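Local coordinates for extracellular solute-binding protein, family 5 (Chelativorans sp., PDB 6WM6) that binds EDTA in the periplasm, probably as the solute-capturing component of an ABC transporter that takes up the chelator, at residues A[94-97]-A[98-101]; A[128-131]-A[132-135]; A[140-143]-A[144-147]; A[491-494]-A[495-499]. All coordinates share one frame; numbering follows the deposited sequence.

Contact 1: A[94-97]-A[98-101]. With EDO (1,2-ethanediol), chain F; EDO (1,2-ethanediol), chain K.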
ATOM      1  N   LYS A  94      -5.469  -5.776  14.229  1.00 16.02           N
ATOM      2  CA  LYS A  94      -6.465  -6.370  15.121  1.00 16.44           C
ATOM      3  C   LYS A  94      -6.596  -7.845  14.792  1.00 15.89           C
ATOM      4  O   LYS A  94      -6.880  -8.220  13.641  1.00 16.77           O
ATOM      5  CB  LYS A  94      -7.822  -5.686  14.963  1.00 18.65           C
ATOM      6  CG  LYS A  94      -8.888  -6.232  15.892  1.00 20.03           C
ATOM      7  CD  LYS A  94     -10.269  -5.655  15.554  1.00 27.28           C
ATOM      8  CE  LYS A  94     -11.353  -6.228  16.447  1.00 42.90           C
ATOM      9  NZ  LYS A  94     -12.568  -5.360  16.433  1.00 59.03           N
ATOM     10  N   MET A  95      -6.423  -8.690  15.796  1.00 16.05           N
ATOM     11  CA  MET A  95      -6.623 -10.118  15.603  1.00 15.72           C
ATOM     12  C   MET A  95      -8.066 -10.382  15.204  1.00 15.63           C
ATOM     13  O   MET A  95      -8.999  -9.812  15.782  1.00 16.37           O
ATOM     14  CB  MET A  95      -6.326 -10.857  16.906  1.00 16.79           C
ATOM     15  CG  MET A  95      -6.246 -12.347  16.696  1.00 16.40           C
ATOM     16  SD  MET A  95      -6.078 -13.329  18.215  1.00 20.14           S
ATOM     17  CE  MET A  95      -7.767 -13.243  18.782  1.00 22.00           C
ATOM     18  N   ASN A  96      -8.246 -11.270  14.233  1.00 15.61           N
ATOM     19  CA  ASN A  96      -9.560 -11.651  13.728  1.00 15.93           C
ATOM     20  C   ASN A  96     -10.176 -12.663  14.677  1.00 15.82           C
ATOM     21  O   ASN A  96      -9.845 -13.855  14.638  1.00 16.77           O
ATOM     22  CB  ASN A  96      -9.394 -12.217  12.326  1.00 15.79           C
ATOM     23  CG  ASN A  96     -10.670 -12.766  11.758  1.00 17.87           C
ATOM     24  OD1 ASN A  96     -11.724 -12.686  12.379  1.00 18.47           O
ATOM     25  ND2 ASN A  96     -10.592 -13.264  10.555  1.00 17.02           N
ATOM     26  N   THR A  97     -11.102 -12.213  15.516  1.00 16.67           N
ATOM     27  CA  THR A  97     -11.747 -13.078  16.496  1.00 16.84           C
ATOM     28  C   THR A  97     -12.863 -13.919  15.907  1.00 18.55           C
ATOM     29  O   THR A  97     -13.415 -14.767  16.615  1.00 19.43           O
ATOM     30  CB  THR A  97     -12.280 -12.243  17.669  1.00 18.12           C
ATOM     31  OG1 THR A  97     -13.058 -11.159  17.201  1.00 20.27           O
ATOM     32  CG2 THR A  97     -11.131 -11.696  18.497  1.00 21.51           C
ATOM     33  N   ASP A  98     -13.239 -13.683  14.655  1.00 16.45           N
ATOM     34  CA  ASP A  98     -14.130 -14.626  13.972  1.00 16.77           C
ATOM     35  C   ASP A  98     -13.386 -15.903  13.611  1.00 17.33           C
ATOM     36  O   ASP A  98     -13.932 -17.006  13.730  1.00 18.55           O
ATOM     37  CB  ASP A  98     -14.730 -13.977  12.727  1.00 17.67           C
ATOM     38  CG  ASP A  98     -15.705 -12.837  13.063  1.00 19.41           C
ATOM     39  OD1 ASP A  98     -16.344 -12.908  14.128  1.00 21.07           O
ATOM     40  OD2 ASP A  98     -15.832 -11.930  12.212  1.00 21.25           O
ATOM     41  N   LEU A  99     -12.130 -15.774  13.198  1.00 16.58           N
ATOM     42  CA  LEU A  99     -11.294 -16.900  12.827  1.00 16.65           C
ATOM     43  C   LEU A  99     -10.571 -17.516  14.012  1.00 17.42           C
ATOM     44  O   LEU A  99     -10.479 -18.751  14.111  1.00 17.82           O
ATOM     45  CB  LEU A  99     -10.263 -16.477  11.788  1.00 16.11           C
ATOM     46  CG  LEU A  99      -9.253 -17.518  11.381  1.00 16.58           C
ATOM     47  CD1 LEU A  99      -9.919 -18.674  10.632  1.00 19.87           C
ATOM     48  CD2 LEU A  99      -8.199 -16.868  10.490  1.00 20.33           C
ATOM     49  N   LEU A 100     -10.054 -16.693  14.911  1.00 16.67           N
ATOM     50  CA  LEU A 100      -9.129 -17.136  15.938  1.00 17.18           C
ATOM     51  C   LEU A 100      -9.677 -16.933  17.337  1.00 17.18           C
ATOM     52  O   LEU A 100     -10.237 -15.873  17.667  1.00 18.25           O
ATOM     53  CB  LEU A 100      -7.796 -16.365  15.851  1.00 16.56           C
ATOM     54  CG  LEU A 100      -7.006 -16.534  14.565  1.00 17.42           C
ATOM     55  CD1 LEU A 100      -5.794 -15.618  14.576  1.00 19.21           C
ATOM     56  CD2 LEU A 100      -6.571 -17.991  14.424  1.00 20.04           C
ATOM     57  N   GLU A 101      -9.482 -17.943  18.186  1.00 16.65           N
ATOM     58  CA  GLU A 101      -9.629 -17.738  19.624  0.55 16.63           C
ATOM     59  C   GLU A 101      -8.465 -16.924  20.174  1.00 17.11           C
ATOM     60  O   GLU A 101      -8.660 -16.024  21.005  1.00 19.04           O
ATOM     61  CB  GLU A 101      -9.703 -19.092  20.336  0.55 20.08           C
ATOM     62  CG  GLU A 101      -9.839 -18.991  21.845  0.55 20.37           C
ATOM     63  CD  GLU A 101      -9.623 -20.324  22.540  0.55 35.29           C
ATOM     64  OE1 GLU A 101      -9.686 -21.371  21.859  0.55 31.00           O
ATOM     65  OE2 GLU A 101      -9.363 -20.320  23.763  0.55 36.05           O
TER
HETATM   66  C1  EDO F 605     -14.282  -8.980  13.573  1.00 36.13           C
HETATM   67  O1  EDO F 605     -14.019  -7.627  13.971  1.00 35.28           O
HETATM   68  C2  EDO F 605     -13.019  -9.824  13.664  1.00 29.60           C
HETATM   69  O2  EDO F 605     -12.109  -9.241  14.593  1.00 31.25           O
HETATM   70  C1  EDO K 610     -13.313  -8.955  19.995  1.00 39.17           C
HETATM   71  O1  EDO K 610     -13.295  -8.704  18.569  1.00 35.16           O
HETATM   72  C2  EDO K 610     -14.521  -9.823  20.348  1.00 46.33           C
HETATM   73  O2  EDO K 610     -15.737  -9.122  20.070  1.00 44.45           O
HETATM   74  O   HOH W   1     -13.912 -11.143  10.333  1.00 25.10           O
HETATM   75  O   HOH W   2     -15.621 -11.752  16.549  1.00 25.79           O
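The side-chain oxygen OD1 of Asn96 gathers two backbone amides of the turn that follows it: Asp98 N lies 2.9 Å from Asn96 OD1 and Leu99 N 3.2 Å from that same oxygen, both as weak bonds. CG stands trans to the backbone N (chi1 174°), which brings the amide alongside its own carbonyl, and this carbonyl works on the same turn. Leu100 N donates to Asn96 O at 2.9 Å, in the carbonyl plane, and Leu99 N reaches the same oxygen weakly. The other end of the Asn96 amide is used too, since ND2 donates to Ser83 O while passing 3.5 Å from Leu99 CB. With an alanine here, the amides of Asp98 and Leu99 would probably lose their side-chain acceptor and Ser83 O its donor, leaving the turn freer to shift. Asp98 bonds Glu244 N through OD1, and one water joins that oxygen to Thr97 OG1. Thr97 OG1 is hydrogen-bonded, 2.8 Å away, to O1 of a 1,2-ethanediol probably left from crystallisation. Apolar packing is slight: Met95 CG approaches Leu100 CD1 at 3.9 Å, and a bend at chi3 (77°) brings CE beside Glu101 O and Leu100 O. Asparagine suits the corner because acceptor and donor share one short side chain. The arrangement is an Asx turn combined with a main-chain alpha-turn, carrying the chain from strand 93-95 into strand 100-108.

Contact 2: A[128-131]-A[132-135]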
ATOM      1  N   PRO A 128     -13.802 -27.604   7.970  1.00 18.72           N
ATOM      2  CA  PRO A 128     -13.208 -26.670   8.939  1.00 17.99           C
ATOM      3  C   PRO A 128     -11.964 -25.990   8.389  1.00 19.57           C
ATOM      4  O   PRO A 128     -11.190 -26.572   7.617  1.00 19.70           O
ATOM      5  CB  PRO A 128     -12.884 -27.570  10.141  1.00 21.35           C
ATOM      6  CG  PRO A 128     -13.858 -28.743  10.008  1.00 22.77           C
ATOM      7  CD  PRO A 128     -13.995 -28.962   8.530  1.00 21.14           C
ATOM      8  N   ILE A 129     -11.765 -24.737   8.812  1.00 17.44           N
ATOM      9  CA  ILE A 129     -10.480 -24.065   8.608  1.00 18.76           C
ATOM     10  C   ILE A 129      -9.517 -24.614   9.654  1.00 17.82           C
ATOM     11  O   ILE A 129      -9.840 -24.647  10.855  1.00 19.18           O
ATOM     12  CB  ILE A 129     -10.625 -22.534   8.704  1.00 17.71           C
ATOM     13  CG1 ILE A 129     -11.605 -22.055   7.628  1.00 18.67           C
ATOM     14  CG2 ILE A 129      -9.259 -21.872   8.553  1.00 18.08           C
ATOM     15  CD1 ILE A 129     -11.937 -20.560   7.698  1.00 18.37           C
ATOM     16  N   THR A 130      -8.334 -25.053   9.211  1.00 18.83           N
ATOM     17  CA  THR A 130      -7.431 -25.769  10.093  1.00 19.14           C
ATOM     18  C   THR A 130      -5.979 -25.387   9.793  1.00 19.58           C
ATOM     19  O   THR A 130      -5.679 -24.601   8.896  1.00 18.61           O
ATOM     20  CB  THR A 130      -7.526 -27.302   9.951  1.00 21.63           C
ATOM     21  OG1 THR A 130      -7.046 -27.688   8.643  1.00 20.93           O
ATOM     22  CG2 THR A 130      -8.953 -27.809  10.158  1.00 23.13           C
ATOM     23  N   GLY A 131      -5.066 -26.011  10.535  1.00 20.35           N
ATOM     24  CA  GLY A 131      -3.652 -25.893  10.243  1.00 21.02           C
ATOM     25  C   GLY A 131      -3.266 -26.292   8.831  1.00 19.69           C
ATOM     26  O   GLY A 131      -2.242 -25.814   8.332  1.00 20.73           O
ATOM     27  N   ASP A 132      -4.068 -27.128   8.161  1.00 19.85           N
ATOM     28  CA  ASP A 132      -3.775 -27.441   6.763  1.00 20.22           C
ATOM     29  C   ASP A 132      -3.699 -26.158   5.940  1.00 19.94           C
ATOM     30  O   ASP A 132      -2.883 -26.018   5.021  1.00 20.50           O
ATOM     31  CB  ASP A 132      -4.867 -28.313   6.144  1.00 20.20           C
ATOM     32  CG  ASP A 132      -4.846 -29.743   6.615  1.00 24.56           C
ATOM     33  OD1 ASP A 132      -3.881 -30.184   7.275  1.00 26.72           O
ATOM     34  OD2 ASP A 132      -5.829 -30.456   6.283  1.00 28.62           O
ATOM     35  N   ASP A 133      -4.568 -25.201   6.253  1.00 19.10           N
ATOM     36  CA  ASP A 133      -4.603 -23.954   5.512  1.00 18.48           C
ATOM     37  C   ASP A 133      -3.414 -23.060   5.860  1.00 19.63           C
ATOM     38  O   ASP A 133      -2.843 -22.414   4.972  1.00 19.17           O
ATOM     39  CB  ASP A 133      -5.941 -23.258   5.772  1.00 18.88           C
ATOM     40  CG  ASP A 133      -7.120 -24.150   5.402  1.00 19.73           C
ATOM     41  OD1 ASP A 133      -7.112 -24.679   4.266  1.00 19.63           O
ATOM     42  OD2 ASP A 133      -8.017 -24.359   6.248  1.00 19.48           O
ATOM     43  N   PHE A 134      -3.021 -23.011   7.138  1.00 18.05           N
ATOM     44  CA  PHE A 134      -1.809 -22.283   7.505  1.00 20.12           C
ATOM     45  C   PHE A 134      -0.595 -22.904   6.818  1.00 18.69           C
ATOM     46  O   PHE A 134       0.247 -22.187   6.276  1.00 18.08           O
ATOM     47  CB  PHE A 134      -1.613 -22.286   9.033  1.00 19.17           C
ATOM     48  CG  PHE A 134      -2.458 -21.276   9.773  1.00 18.07           C
ATOM     49  CD1 PHE A 134      -3.830 -21.433   9.875  1.00 18.73           C
ATOM     50  CD2 PHE A 134      -1.865 -20.189  10.390  1.00 17.93           C
ATOM     51  CE1 PHE A 134      -4.600 -20.497  10.566  1.00 19.89           C
ATOM     52  CE2 PHE A 134      -2.624 -19.249  11.083  1.00 18.98           C
ATOM     53  CZ  PHE A 134      -3.991 -19.415  11.166  1.00 19.03           C
ATOM     54  N   ILE A 135      -0.488 -24.236   6.834  1.00 18.02           N
ATOM     55  CA  ILE A 135       0.677 -24.910   6.272  1.00 18.67           C
ATOM     56  C   ILE A 135       0.758 -24.696   4.768  1.00 17.85           C
ATOM     57  O   ILE A 135       1.843 -24.412   4.233  1.00 20.33           O
ATOM     58  CB  ILE A 135       0.655 -26.403   6.666  1.00 19.75           C
ATOM     59  CG1 ILE A 135       0.963 -26.515   8.159  1.00 21.92           C
ATOM     60  CG2 ILE A 135       1.664 -27.192   5.858  1.00 21.97           C
ATOM     61  CD1 ILE A 135       0.649 -27.869   8.758  1.00 22.65           C
TER
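Hydrogen bonds run both ways between Thr130 and the first turn of the helix. Thr130 OG1 accepts from Asp132 N at 3.1 Å; threonine suits this N-cap because chi1 of 67° sets the hydroxyl between the backbone N and the carbonyl carbon, facing the helix start. In return Thr130 N donates to Asp133 OD2 at 3.1 Å, a nearly straight bond (165° at the hydrogen) that reaches the anti side of the carboxylate from 28° outside its plane. The backbone adds Asp133 N to Thr130 O, 2.9 Å, and Ile135 N to Gly131 O, 2.8 Å. Asp133 is fully engaged: OD2 also takes a bond from Trp123 NE1, and OD1 one from Ala193 N, so this buried carboxylate has donors at both oxygens. Its charge would probably also be favoured by the helix N terminus.

Van der Waals contacts add to these bonds. Ile129 CG2 rests 3.6 Å from Asp133 OD2, the two side chains meeting at about a right angle, and the Phe134 ring has Thr130 O at its edge, 3.8 Å from CD1. Ile135 CG1 lies 3.3 Å from Gly131 O. Together Thr130 and Asp133 form a capping box, the classic start of a helix, here that of 131-141.

Contact 3: A[140-143]-A[144-147]. With SO4 (sulfate ion), chain D.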
ATOM      1  N   THR A 140       3.634 -21.918   0.281  1.00 19.38           N
ATOM      2  CA  THR A 140       3.686 -21.099  -0.927  1.00 19.42           C
ATOM      3  C   THR A 140       4.554 -19.860  -0.739  1.00 20.79           C
ATOM      4  O   THR A 140       5.062 -19.314  -1.723  1.00 22.01           O
ATOM      5  CB  THR A 140       2.295 -20.650  -1.419  1.00 19.27           C
ATOM      6  OG1 THR A 140       1.711 -19.691  -0.519  1.00 19.79           O
ATOM      7  CG2 THR A 140       1.359 -21.834  -1.615  1.00 20.57           C
ATOM      8  N   GLN A 141       4.702 -19.374   0.500  1.00 19.10           N
ATOM      9  CA  GLN A 141       5.341 -18.089   0.758  1.00 20.03           C
ATOM     10  C   GLN A 141       6.763 -18.189   1.287  1.00 21.21           C
ATOM     11  O   GLN A 141       7.425 -17.148   1.383  1.00 22.52           O
ATOM     12  CB  GLN A 141       4.522 -17.286   1.778  1.00 18.54           C
ATOM     13  CG  GLN A 141       3.081 -16.995   1.390  1.00 18.59           C
ATOM     14  CD  GLN A 141       2.954 -16.231   0.090  1.00 18.79           C
ATOM     15  OE1 GLN A 141       3.362 -15.060  -0.014  1.00 19.99           O
ATOM     16  NE2 GLN A 141       2.410 -16.885  -0.923  1.00 18.96           N
ATOM     17  N   ASN A 142       7.230 -19.368   1.664  1.00 20.41           N
ATOM     18  CA  ASN A 142       8.475 -19.469   2.444  1.00 21.77           C
ATOM     19  C   ASN A 142       9.737 -19.596   1.601  1.00 25.31           C
ATOM     20  O   ASN A 142      10.819 -19.738   2.179  1.00 25.59           O
ATOM     21  CB  ASN A 142       8.394 -20.581   3.494  1.00 23.62           C
ATOM     22  CG  ASN A 142       8.413 -21.979   2.907  1.00 25.47           C
ATOM     23  OD1 ASN A 142       8.801 -22.191   1.754  1.00 24.43           O
ATOM     24  ND2 ASN A 142       8.017 -22.948   3.708  1.00 24.38           N
ATOM     25  N   ARG A 143       9.626 -19.562   0.270  1.00 25.28           N
ATOM     26  CA  ARG A 143      10.756 -19.572  -0.656  1.00 27.75           C
ATOM     27  C   ARG A 143      11.431 -20.932  -0.776  1.00 31.96           C
ATOM     28  O   ARG A 143      12.325 -21.104  -1.615  1.00 39.16           O
ATOM     29  CB  ARG A 143      11.818 -18.543  -0.234  1.00 30.65           C
ATOM     30  CG  ARG A 143      11.338 -17.109  -0.144  1.00 39.62           C
ATOM     31  CD  ARG A 143      11.064 -16.536  -1.515  1.00 35.36           C
ATOM     32  NE  ARG A 143      10.914 -15.079  -1.520  1.00 30.70           N
ATOM     33  CZ  ARG A 143      10.506 -14.387  -2.578  1.00 30.65           C
ATOM     34  NH1 ARG A 143      10.219 -15.030  -3.709  1.00 31.39           N
ATOM     35  NH2 ARG A 143      10.388 -13.070  -2.526  1.00 32.56           N
ATOM     36  N   ARG A 144      11.032 -21.907   0.039  1.00 26.53           N
ATOM     37  CA  ARG A 144      11.712 -23.202   0.069  1.00 30.60           C
ATOM     38  C   ARG A 144      10.859 -24.342  -0.463  1.00 30.80           C
ATOM     39  O   ARG A 144      11.298 -25.072  -1.359  1.00 34.09           O
ATOM     40  CB  ARG A 144      12.158 -23.529   1.500  1.00 31.72           C
ATOM     41  CG  ARG A 144      13.190 -22.574   2.048  1.00 30.70           C
ATOM     42  CD  ARG A 144      13.662 -22.994   3.431  1.00 30.12           C
ATOM     43  NE  ARG A 144      12.566 -23.053   4.400  1.00 28.28           N
ATOM     44  CZ  ARG A 144      12.149 -22.016   5.130  1.00 26.92           C
ATOM     45  NH1 ARG A 144      12.711 -20.825   4.980  1.00 25.93           N
ATOM     46  NH2 ARG A 144      11.158 -22.182   5.982  1.00 27.85           N
ATOM     47  N   ASP A 145       9.644 -24.516   0.052  1.00 28.94           N
ATOM     48  CA  ASP A 145       8.828 -25.667  -0.317  1.00 31.67           C
ATOM     49  C   ASP A 145       8.170 -25.541  -1.689  1.00 39.88           C
ATOM     50  O   ASP A 145       7.735 -26.560  -2.237  1.00 50.04           O
ATOM     51  CB  ASP A 145       7.765 -25.906   0.768  1.00 31.43           C
ATOM     52  CG  ASP A 145       8.356 -26.475   2.049  1.00 33.50           C
ATOM     53  OD1 ASP A 145       8.798 -27.644   2.026  1.00 44.94           O
ATOM     54  OD2 ASP A 145       8.401 -25.769   3.077  1.00 28.56           O
ATOM     55  N   CYS A 146       8.100 -24.343  -2.262  1.00 31.64           N
ATOM     56  CA  CYS A 146       7.489 -24.125  -3.578  1.00 42.36           C
ATOM     57  C   CYS A 146       8.270 -23.041  -4.305  1.00 29.95           C
ATOM     58  O   CYS A 146       7.787 -21.919  -4.488  1.00 31.45           O
ATOM     59  CB  CYS A 146       6.014 -23.715  -3.451  1.00 65.06           C
ATOM     60  SG  CYS A 146       5.196 -23.319  -5.066  1.00 69.52           S
ATOM     61  N   PRO A 147       9.487 -23.348  -4.758  1.00 30.97           N
ATOM     62  CA  PRO A 147      10.296 -22.304  -5.413  1.00 35.11           C
ATOM     63  C   PRO A 147       9.662 -21.753  -6.681  1.00 35.60           C
ATOM     64  O   PRO A 147      10.048 -20.669  -7.132  1.00 38.22           O
ATOM     65  CB  PRO A 147      11.631 -23.008  -5.709  1.00 41.88           C
ATOM     66  CG  PRO A 147      11.594 -24.296  -4.932  1.00 45.51           C
ATOM     67  CD  PRO A 147      10.151 -24.664  -4.783  1.00 38.73           C
TER
HETATM   68  S   SO4 D 603      11.036 -10.923   0.966  1.00 28.75           S
HETATM   69  O1  SO4 D 603      10.494 -11.817  -0.073  1.00 27.10           O
HETATM   70  O2  SO4 D 603       9.932 -10.361   1.750  1.00 26.19           O
HETATM   71  O3  SO4 D 603      11.734  -9.791   0.357  1.00 35.09           O
HETATM   72  O4  SO4 D 603      11.926 -11.671   1.845  1.00 31.82           O
HETATM   73  O   HOH W   3       8.107 -21.792  -1.189  1.00 24.79           O
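Arg144 opens the segment by giving its backbone N to Asn142 OD1 at 2.8 Å, the donor tilted 31° from the plane of the side-chain carbonyl. It follows Arg143, the first residue past the helix to leave helical angles, with positive phi, whose NH2 holds O1 of a sulfate, probably from the crystallisation liquor, at 2.8 Å in the guanidinium plane; Gln473, Ser154 and Tyr155 share the ion. The Arg144 guanidinium lies with one face over Asn142 CB, 4.0 Å above the plane near the rim, while NH1 and NH2 reach Asp158 O and Ile160 O, a span that suits a long arginine.

Asp145 meets the same amide twice. Its N donates to Asn142 OD1 at 3.0 Å, on a lone pair in the carbonyl plane, and its OD2 accepts from Asn142 ND2 at 2.9 Å through the anti lone pair, the amide and carboxylate planes being 44° apart. Asn142 places CG between its backbone N and carbonyl carbon (chi1 71°), which turns the amide toward the chain leaving the helix. A leucine in its place would probably leave the amides of Arg144 and Asp145 without their acceptor and the carboxylate without this donor, the turn being less firmly held against the helix end.

At Cys146 the link is indirect: a water donates to Asn142 OD1 and accepts from Cys146 N at 2.8 Å. The sulfur is tied to Cys149 in a disulfide.

Two backbone amides and a water thus donate to one amide oxygen of a buried residue, while ND2 is likely to help stabilise the charge of Asp145.

Contact 4: A[491-494]-A[495-499]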
ATOM      1  N   ILE A 491      23.216   0.216   5.964  1.00 20.17           N
ATOM      2  CA  ILE A 491      21.761   0.347   5.924  1.00 19.47           C
ATOM      3  C   ILE A 491      21.113  -1.022   6.019  1.00 19.54           C
ATOM      4  O   ILE A 491      20.131  -1.213   6.757  1.00 18.68           O
ATOM      5  CB  ILE A 491      21.329   1.099   4.661  1.00 20.52           C
ATOM      6  CG1 ILE A 491      21.720   2.581   4.784  1.00 21.98           C
ATOM      7  CG2 ILE A 491      19.809   0.931   4.423  1.00 21.06           C
ATOM      8  CD1 ILE A 491      21.399   3.398   3.561  1.00 23.03           C
ATOM      9  N   GLU A 492      21.646  -2.003   5.273  1.00 20.02           N
ATOM     10  CA  GLU A 492      21.038  -3.331   5.270  1.00 19.63           C
ATOM     11  C   GLU A 492      21.154  -3.983   6.646  1.00 19.70           C
ATOM     12  O   GLU A 492      20.209  -4.618   7.118  1.00 21.12           O
ATOM     13  CB  GLU A 492      21.693  -4.191   4.182  1.00 21.88           C
ATOM     14  CG  GLU A 492      21.585  -3.545   2.826  1.00 24.90           C
ATOM     15  CD  GLU A 492      21.992  -4.451   1.687  1.00 34.49           C
ATOM     16  OE1 GLU A 492      22.147  -5.668   1.912  1.00 41.16           O
ATOM     17  OE2 GLU A 492      22.147  -3.931   0.568  1.00 25.42           O
ATOM     18  N   GLU A 493      22.298  -3.827   7.299  1.00 20.56           N
ATOM     19  CA  GLU A 493      22.492  -4.385   8.631  1.00 21.21           C
ATOM     20  C   GLU A 493      21.504  -3.768   9.615  1.00 18.60           C
ATOM     21  O   GLU A 493      20.902  -4.475  10.440  1.00 19.81           O
ATOM     22  CB  GLU A 493      23.929  -4.151   9.076  1.00 23.25           C
ATOM     23  CG  GLU A 493      24.235  -4.516  10.522  1.00 42.95           C
ATOM     24  CD  GLU A 493      25.650  -4.128  10.926  1.00 65.18           C
ATOM     25  OE1 GLU A 493      26.287  -3.337  10.194  1.00 66.40           O
ATOM     26  OE2 GLU A 493      26.125  -4.617  11.972  1.00 69.60           O
ATOM     27  N   ILE A 494      21.328  -2.448   9.551  1.00 18.23           N
ATOM     28  CA  ILE A 494      20.400  -1.775  10.448  1.00 16.83           C
ATOM     29  C   ILE A 494      18.977  -2.255  10.223  1.00 17.72           C
ATOM     30  O   ILE A 494      18.244  -2.516  11.186  1.00 18.54           O
ATOM     31  CB  ILE A 494      20.498  -0.252  10.259  1.00 17.57           C
ATOM     32  CG1 ILE A 494      21.848   0.289  10.735  1.00 19.62           C
ATOM     33  CG2 ILE A 494      19.359   0.447  11.017  1.00 18.10           C
ATOM     34  CD1 ILE A 494      22.190   1.628  10.141  1.00 20.06           C
ATOM     35  N   ILE A 495      18.565  -2.383   8.959  1.00 17.52           N
ATOM     36  CA  ILE A 495      17.212  -2.839   8.661  1.00 17.75           C
ATOM     37  C   ILE A 495      16.993  -4.240   9.219  1.00 17.00           C
ATOM     38  O   ILE A 495      15.939  -4.531   9.792  1.00 18.30           O
ATOM     39  CB  ILE A 495      16.939  -2.757   7.142  1.00 18.01           C
ATOM     40  CG1 ILE A 495      16.846  -1.304   6.692  1.00 17.35           C
ATOM     41  CG2 ILE A 495      15.688  -3.555   6.785  1.00 18.77           C
ATOM     42  CD1 ILE A 495      16.834  -1.107   5.179  1.00 19.33           C
ATOM     43  N   GLY A 496      18.004  -5.104   9.115  1.00 18.85           N
ATOM     44  CA  GLY A 496      17.868  -6.453   9.634  1.00 19.23           C
ATOM     45  C   GLY A 496      17.740  -6.474  11.148  1.00 18.49           C
ATOM     46  O   GLY A 496      16.915  -7.212  11.706  1.00 20.65           O
ATOM     47  N   LYS A 497      18.527  -5.642  11.838  1.00 18.66           N
ATOM     48  CA  LYS A 497      18.384  -5.551  13.289  1.00 19.64           C
ATOM     49  C   LYS A 497      17.016  -4.998  13.667  1.00 18.64           C
ATOM     50  O   LYS A 497      16.380  -5.472  14.612  1.00 18.77           O
ATOM     51  CB  LYS A 497      19.490  -4.675  13.876  1.00 21.24           C
ATOM     52  CG  LYS A 497      20.849  -5.356  13.851  1.00 24.47           C
ATOM     53  CD  LYS A 497      21.959  -4.436  14.321  1.00 41.17           C
ATOM     54  CE  LYS A 497      23.298  -5.162  14.323  1.00 57.87           C
ATOM     55  NZ  LYS A 497      24.409  -4.268  14.748  1.00 69.05           N
ATOM     56  N   ALA A 498      16.512  -4.029  12.904  1.00 17.04           N
ATOM     57  CA  ALA A 498      15.214  -3.459  13.210  1.00 15.69           C
ATOM     58  C   ALA A 498      14.099  -4.482  13.003  1.00 16.94           C
ATOM     59  O   ALA A 498      13.115  -4.508  13.755  1.00 17.15           O
ATOM     60  CB  ALA A 498      14.971  -2.230  12.328  1.00 16.90           C
ATOM     61  N   ALA A 499      14.233  -5.342  11.996  1.00 16.43           N
ATOM     62  CA  ALA A 499      13.223  -6.357  11.720  1.00 16.83           C
ATOM     63  C   ALA A 499      13.237  -7.482  12.736  1.00 18.06           C
ATOM     64  O   ALA A 499      12.277  -8.259  12.789  1.00 19.07           O
ATOM     65  CB  ALA A 499      13.426  -6.900  10.305  1.00 18.55           C
TER
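Lys497 runs back along the helix to Glu493, one turn earlier. Its CB sits 3.7 Å from Glu493 O, the carbonyl that also accepts the backbone bond from Lys497 N at 3.0 Å. CG comes to 3.5 Å of Glu493 O, and CD stays within 4.0 Å of that oxygen. Beyond this the chain is extended and leaves the backbone for the glutamate: CE lies 3.7 Å from Glu493 OE2, and NZ ends 3.3 Å from Glu493 OE2 in a weakly hydrogen-bonded salt bridge. Glu493 can meet it because its CG points trans to the backbone N (chi1 172°), so the two chains lie side by side. Long charged chains suit this exposed flank.

The other flank is apolar. Ile491 CG2 touches Ile495 CD1 at 3.7 Å, again with parallel side chains, and both pack on helix 504-521 through Leu517 and Leu511; Ile495 also meets Ala471. The small Ala498 fits beside Ala468. Glu492 separately forms a salt bridge with Arg477. Each amide from Ile495 to Ala498 donates to the carbonyl four residues earlier. A charged pair outward and branched aliphatics inward mark an amphipathic surface helix.

How the contacts relate
Following the chain from its N terminus, all four contacts are local and in series, so none encloses or crosses another. Contact 1 closes the turn between strands 93-95 and 100-108. Contact 2 then starts helix 131-141, and contact 3 ends it; their centres lie about 17 Å apart. Contacts 1 and 2 touch directly, where Leu99 CD1 packs 3.9 Å from Ile129 CG2, tying the strand turn to the helix start. Contact 4 comes much later, in helix 489-499, with nearest atoms about 14 Å from contact 3. A sulfate spans part of this gap, bonded to Arg143 and to Gln473 of helix 467-474, the helix that contact 4 packs against.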